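Local coordinates for protein putative adenylate cyclase (Vibrio parahaemolyticus, PDB 2ACA) that is of unestablished function but, as a CYTH-family protein resembling class IV adenylate cyclases, may convert ATP to cyclic AMP, at residues R53-Q57 / Q58-L62; T91-D94 / S95-M99. All coordinates share one frame; numbering follows the deposited sequence.

In the fold
Both contacts are local, formed within one continuous run of chain at an end of a helix, and they lie about 21 Å apart between centres without touching. Contact 1 closes the short helix 54-57 and leads into strand 61-68; it is partly buried, with Leu55 and Leu62 as its apolar element. Contact 2 opens helix 93-102 at the surface and is mostly polar, yet Leu93 and Gln97 rest on strands 35-49 and 61-68, and Ala96 on the latter. Strand 61-68 thus takes part in both, through Leu62 in contact 1 and Leu64 in contact 2. Each also reaches the second subunit, by Lys60 and Leu62 in contact 1 and by Lys92, Ser95 and Ser98 in contact 2.

Contact 1 of 2, residues R53-Q57 / Q58-L62; sequences RTLTQ and QGKSL
A Schellman motif ends the helix 54-57 within little more than one turn: the amide of Lys60 reaches back over five residues to the carbonyl of Leu55 (N to O 2.8 Å), while Gly59 N bonds to Thr56 O at 3.3 Å. Gly59 is the C-prime residue, and its positive phi of 75° reverses the chain. Its N-H points quite straight at Thr56 O, yet the donor stands well above the carbonyl plane and not on a lone pair. Leu55 O also takes a weak bond from Gln58 N, whose better partner is Thr54 O at 3.2 Å.

Beside this turn the Leu55 side chain faces the outgoing chain with both methyls. CD1 lies 3.8 Å from CB of Leu62, whereas CD2 is 4.2 Å from CD of Lys60, whose chain runs across the leucine at about a right angle. Leu62 CG stands anti to its own nitrogen (chi1 168°), and in this conformation its CD2 as well as its CB meets Leu55 CD1; Tyr105 packs on both leucines. Beyond CG the lysine is fully extended, carrying NZ away from the turn to the carbonyl oxygen of Asn102 of the second subunit. Gln58, bent at chi2, lays CG 3.4 Å from Thr54 O.

A water donates to both Thr56 OG1 and Lys60 O, linking the helix to the residue just before strand 61-68; Asp49 holds the same threonine hydroxyl and the amide of Leu55. The carbonyls of Thr54, Leu55 and Thr56 therefore accept amides and that of Lys60 accepts a water, while the extended lysine chain lends its methylenes to Leu55 and its ammonium to the subunit interface.

Contact 2 of 2, residues T91-D94 / S95-M99; sequences TKLD and SAQSM
From Lys92 at the N-cap, three successive i to i+4 bonds of 2.9 to 3.0 Å start the helix, Ala96 N to Lys92 O, Gln97 N to Leu93 O and Ser98 N to Asp94 O, all nearly straight and each donor lying only modestly tilted from the carbonyl plane. Asp94 adds a side-chain bond to this first turn. Its CG sits between the backbone N and the carbonyl carbon (chi1 40°), which folds the carboxylate back over the next peptide and brings OD1 to 2.7 Å from Ser95 N; the N-H is bent well away from the line, and the bond is weak. A carboxylate here, near the positive end of the helix dipole, would probably be favoured electrostatically.

The segment is the start of helix 93-102, which lies against the antiparallel sheet of the CYTH fold: Leu93, Ala96 and Gln97 rest on Leu64 of strand 61-68, and Leu93 and Gln97 also touch Trp46. One turn apart, Leu93 and Gln97 run obliquely past each other, CG of the leucine 4.0 Å from OE1 of the glutamine. The glutamine's CG comes 3.2 Å from Leu93 O, and its NE2 lies near CA of Asp94.

Ser95 OG lies along the aliphatic part of Lys92, 3.5 Å from CB and 3.6 Å from CD, a van der Waals contact. Both residues pack on Ala87 of the second subunit, and Ser98 hydrogen-bonds through OG to Glu86 of that subunit.

Contact 1 of 2, residues R53-Q57 / Q58-L62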
loop_
_atom_site.group_PDB
_atom_site.type_symbol
_atom_site.label_atom_id
_atom_site.label_comp_id
_atom_site.label_asym_id
_atom_site.label_seq_id
_atom_site.Cartn_x
_atom_site.Cartn_y
_atom_site.Cartn_z
ATOM N N ARG A 53 12.489 -16.308 -8.324
ATOM C CA ARG A 53 13.272 -15.122 -7.982
ATOM C C ARG A 53 13.385 -14.142 -9.143
ATOM O O ARG A 53 14.456 -13.596 -9.414
ATOM C CB ARG A 53 14.667 -15.553 -7.518
ATOM C CG ARG A 53 14.653 -16.466 -6.299
ATOM C CD ARG A 53 14.163 -15.721 -5.067
ATOM N NE ARG A 53 14.240 -16.527 -3.849
ATOM C CZ ARG A 53 13.359 -17.462 -3.501
ATOM N NH1 ARG A 53 12.317 -17.723 -4.277
ATOM N NH2 ARG A 53 13.515 -18.130 -2.364
ATOM N N THR A 54 12.255 -13.912 -9.802
ATOM C CA THR A 54 12.156 -13.017 -10.955
ATOM C C THR A 54 12.617 -11.576 -10.710
ATOM O O THR A 54 13.345 -11.000 -11.523
ATOM C CB THR A 54 10.706 -13.019 -11.468
ATOM O OG1 THR A 54 10.368 -14.355 -11.857
ATOM C CG2 THR A 54 10.532 -12.071 -12.654
ATOM N N LEU A 55 12.184 -10.990 -9.602
ATOM C CA LEU A 55 12.587 -9.636 -9.278
ATOM C C LEU A 55 14.106 -9.541 -9.057
ATOM O O LEU A 55 14.747 -8.590 -9.504
ATOM C CB LEU A 55 11.841 -9.158 -8.034
ATOM C CG LEU A 55 10.333 -9.013 -8.256
ATOM C CD1 LEU A 55 9.656 -8.657 -6.952
ATOM C CD2 LEU A 55 10.077 -7.951 -9.312
ATOM N N THR A 56 14.676 -10.533 -8.381
ATOM C CA THR A 56 16.108 -10.531 -8.116
ATOM C C THR A 56 16.927 -10.655 -9.406
ATOM O O THR A 56 17.974 -10.031 -9.540
ATOM C CB THR A 56 16.492 -11.666 -7.140
ATOM O OG1 THR A 56 15.722 -11.537 -5.939
ATOM C CG2 THR A 56 17.968 -11.579 -6.770
ATOM N N GLN A 57 16.439 -11.442 -10.359
ATOM C CA GLN A 57 17.142 -11.627 -11.627
ATOM C C GLN A 57 17.119 -10.355 -12.465
ATOM O O GLN A 57 17.999 -10.127 -13.291
ATOM C CB GLN A 57 16.501 -12.758 -12.426
ATOM C CG GLN A 57 16.454 -14.079 -11.699
ATOM C CD GLN A 57 15.603 -15.097 -12.429
ATOM O OE1 GLN A 57 15.410 -16.223 -11.959
ATOM N NE2 GLN A 57 15.079 -14.704 -13.586
ATOM N N GLN A 58 16.106 -9.528 -12.244
ATOM C CA GLN A 58 15.959 -8.280 -12.972
ATOM C C GLN A 58 16.553 -7.066 -12.254
ATOM O O GLN A 58 16.393 -5.935 -12.709
ATOM C CB GLN A 58 14.474 -8.045 -13.276
ATOM C CG GLN A 58 13.904 -9.080 -14.229
ATOM C CD GLN A 58 14.637 -9.082 -15.565
ATOM O OE1 GLN A 58 14.674 -10.094 -16.270
ATOM N NE2 GLN A 58 15.221 -7.937 -15.920
ATOM N N GLY A 59 17.234 -7.298 -11.136
ATOM C CA GLY A 59 17.847 -6.206 -10.395
ATOM C C GLY A 59 16.841 -5.372 -9.626
ATOM O O GLY A 59 16.979 -4.161 -9.496
ATOM N N LYS A 60 15.817 -6.025 -9.104
ATOM C CA LYS A 60 14.793 -5.312 -8.360
ATOM C C LYS A 60 14.581 -5.930 -6.988
ATOM O O LYS A 60 14.881 -7.098 -6.765
ATOM C CB LYS A 60 13.477 -5.335 -9.142
ATOM C CG LYS A 60 13.577 -4.758 -10.533
ATOM C CD LYS A 60 12.307 -5.032 -11.338
ATOM C CE LYS A 60 12.417 -4.489 -12.758
ATOM N NZ LYS A 60 11.199 -4.783 -13.552
ATOM N N SER A 61 14.069 -5.128 -6.070
ATOM C CA SER A 61 13.778 -5.599 -4.728
ATOM C C SER A 61 12.411 -5.058 -4.330
ATOM O O SER A 61 12.064 -3.910 -4.630
ATOM C CB SER A 61 14.859 -5.139 -3.735
ATOM O OG SER A 61 15.064 -3.740 -3.797
ATOM N N LEU A 62 11.638 -5.913 -3.675
ATOM C CA LEU A 62 10.292 -5.598 -3.211
ATOM C C LEU A 62 10.344 -5.735 -1.699
ATOM O O LEU A 62 10.674 -6.796 -1.188
ATOM C CB LEU A 62 9.302 -6.600 -3.809
ATOM C CG LEU A 62 7.875 -6.652 -3.260
ATOM C CD1 LEU A 62 7.164 -5.326 -3.453
ATOM C CD2 LEU A 62 7.123 -7.767 -3.986
HETATM O O HOH W 1 15.134 -9.017 -4.845
#

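Contact 2 of 2, residues T91-D94 / S95-M99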
loop_
_atom_site.group_PDB
_atom_site.type_symbol
_atom_site.label_atom_id
_atom_site.label_comp_id
_atom_site.label_asym_id
_atom_site.label_seq_id
_atom_site.Cartn_x
_atom_site.Cartn_y
_atom_site.Cartn_z
ATOM N N THR A 91 -1.204 1.533 5.640
ATOM C CA THR A 91 -1.731 1.510 7.003
ATOM C C THR A 91 -1.816 0.113 7.621
ATOM O O THR A 91 -1.738 -0.029 8.836
ATOM C CB THR A 91 -3.127 2.158 7.064
ATOM O OG1 THR A 91 -3.994 1.502 6.129
ATOM C CG2 THR A 91 -3.036 3.646 6.716
ATOM N N LYS A 92 -1.961 -0.917 6.797
ATOM C CA LYS A 92 -2.059 -2.285 7.316
ATOM C C LYS A 92 -0.953 -3.179 6.774
ATOM O O LYS A 92 -1.048 -3.706 5.669
ATOM C CB LYS A 92 -3.420 -2.891 6.962
ATOM C CG LYS A 92 -4.603 -2.157 7.564
ATOM C CD LYS A 92 -5.922 -2.752 7.090
ATOM C CE LYS A 92 -7.100 -1.955 7.625
ATOM N NZ LYS A 92 -7.038 -0.521 7.208
ATOM N N LEU A 93 0.092 -3.355 7.570
ATOM C CA LEU A 93 1.230 -4.175 7.179
ATOM C C LEU A 93 0.856 -5.634 6.951
ATOM O O LEU A 93 1.288 -6.248 5.967
ATOM C CB LEU A 93 2.317 -4.094 8.255
ATOM C CG LEU A 93 3.492 -5.046 8.071
ATOM C CD1 LEU A 93 4.257 -4.684 6.800
ATOM C CD2 LEU A 93 4.391 -4.971 9.298
ATOM N N ASP A 94 0.067 -6.193 7.863
ATOM C CA ASP A 94 -0.337 -7.587 7.735
ATOM C C ASP A 94 -1.167 -7.796 6.462
ATOM O O ASP A 94 -1.014 -8.797 5.766
ATOM C CB ASP A 94 -1.124 -8.042 8.973
ATOM C CG ASP A 94 -2.085 -6.984 9.484
ATOM O OD1 ASP A 94 -2.420 -6.050 8.721
ATOM O OD2 ASP A 94 -2.513 -7.094 10.655
ATOM N N SER A 95 -2.040 -6.848 6.147
ATOM C CA SER A 95 -2.841 -6.987 4.939
ATOM C C SER A 95 -1.912 -6.979 3.731
ATOM O O SER A 95 -2.041 -7.814 2.830
ATOM C CB SER A 95 -3.857 -5.857 4.846
ATOM O OG SER A 95 -4.751 -5.935 5.932
ATOM N N ALA A 96 -0.960 -6.049 3.728
ATOM C CA ALA A 96 0.011 -5.954 2.644
ATOM C C ALA A 96 0.774 -7.274 2.468
ATOM O O ALA A 96 0.955 -7.756 1.345
ATOM C CB ALA A 96 0.992 -4.810 2.920
ATOM N N GLN A 97 1.227 -7.856 3.575
ATOM C CA GLN A 97 1.958 -9.128 3.521
ATOM C C GLN A 97 1.080 -10.221 2.904
ATOM O O GLN A 97 1.501 -10.947 2.003
ATOM C CB GLN A 97 2.374 -9.553 4.935
ATOM C CG GLN A 97 3.390 -8.618 5.589
ATOM C CD GLN A 97 3.647 -8.957 7.055
ATOM O OE1 GLN A 97 4.764 -8.800 7.556
ATOM N NE2 GLN A 97 2.613 -9.413 7.746
ATOM N N SER A 98 -0.148 -10.318 3.398
ATOM C CA SER A 98 -1.094 -11.321 2.926
ATOM C C SER A 98 -1.413 -11.144 1.430
ATOM O O SER A 98 -1.481 -12.118 0.678
ATOM C CB SER A 98 -2.371 -11.240 3.770
ATOM O OG SER A 98 -3.261 -12.294 3.456
HETATM N N MSE A 99 -1.588 -9.898 0.995
HETATM C CA MSE A 99 -1.888 -9.644 -0.411
HETATM C C MSE A 99 -0.724 -10.030 -1.321
HETATM O O MSE A 99 -0.937 -10.600 -2.389
HETATM C CB MSE A 99 -2.257 -8.172 -0.629
HETATM C CG MSE A 99 -3.640 -7.799 -0.129
HETATM SE SE MSE A 99 -4.150 -5.954 -0.540
HETATM C CE MSE A 99 -3.225 -5.136 0.945
#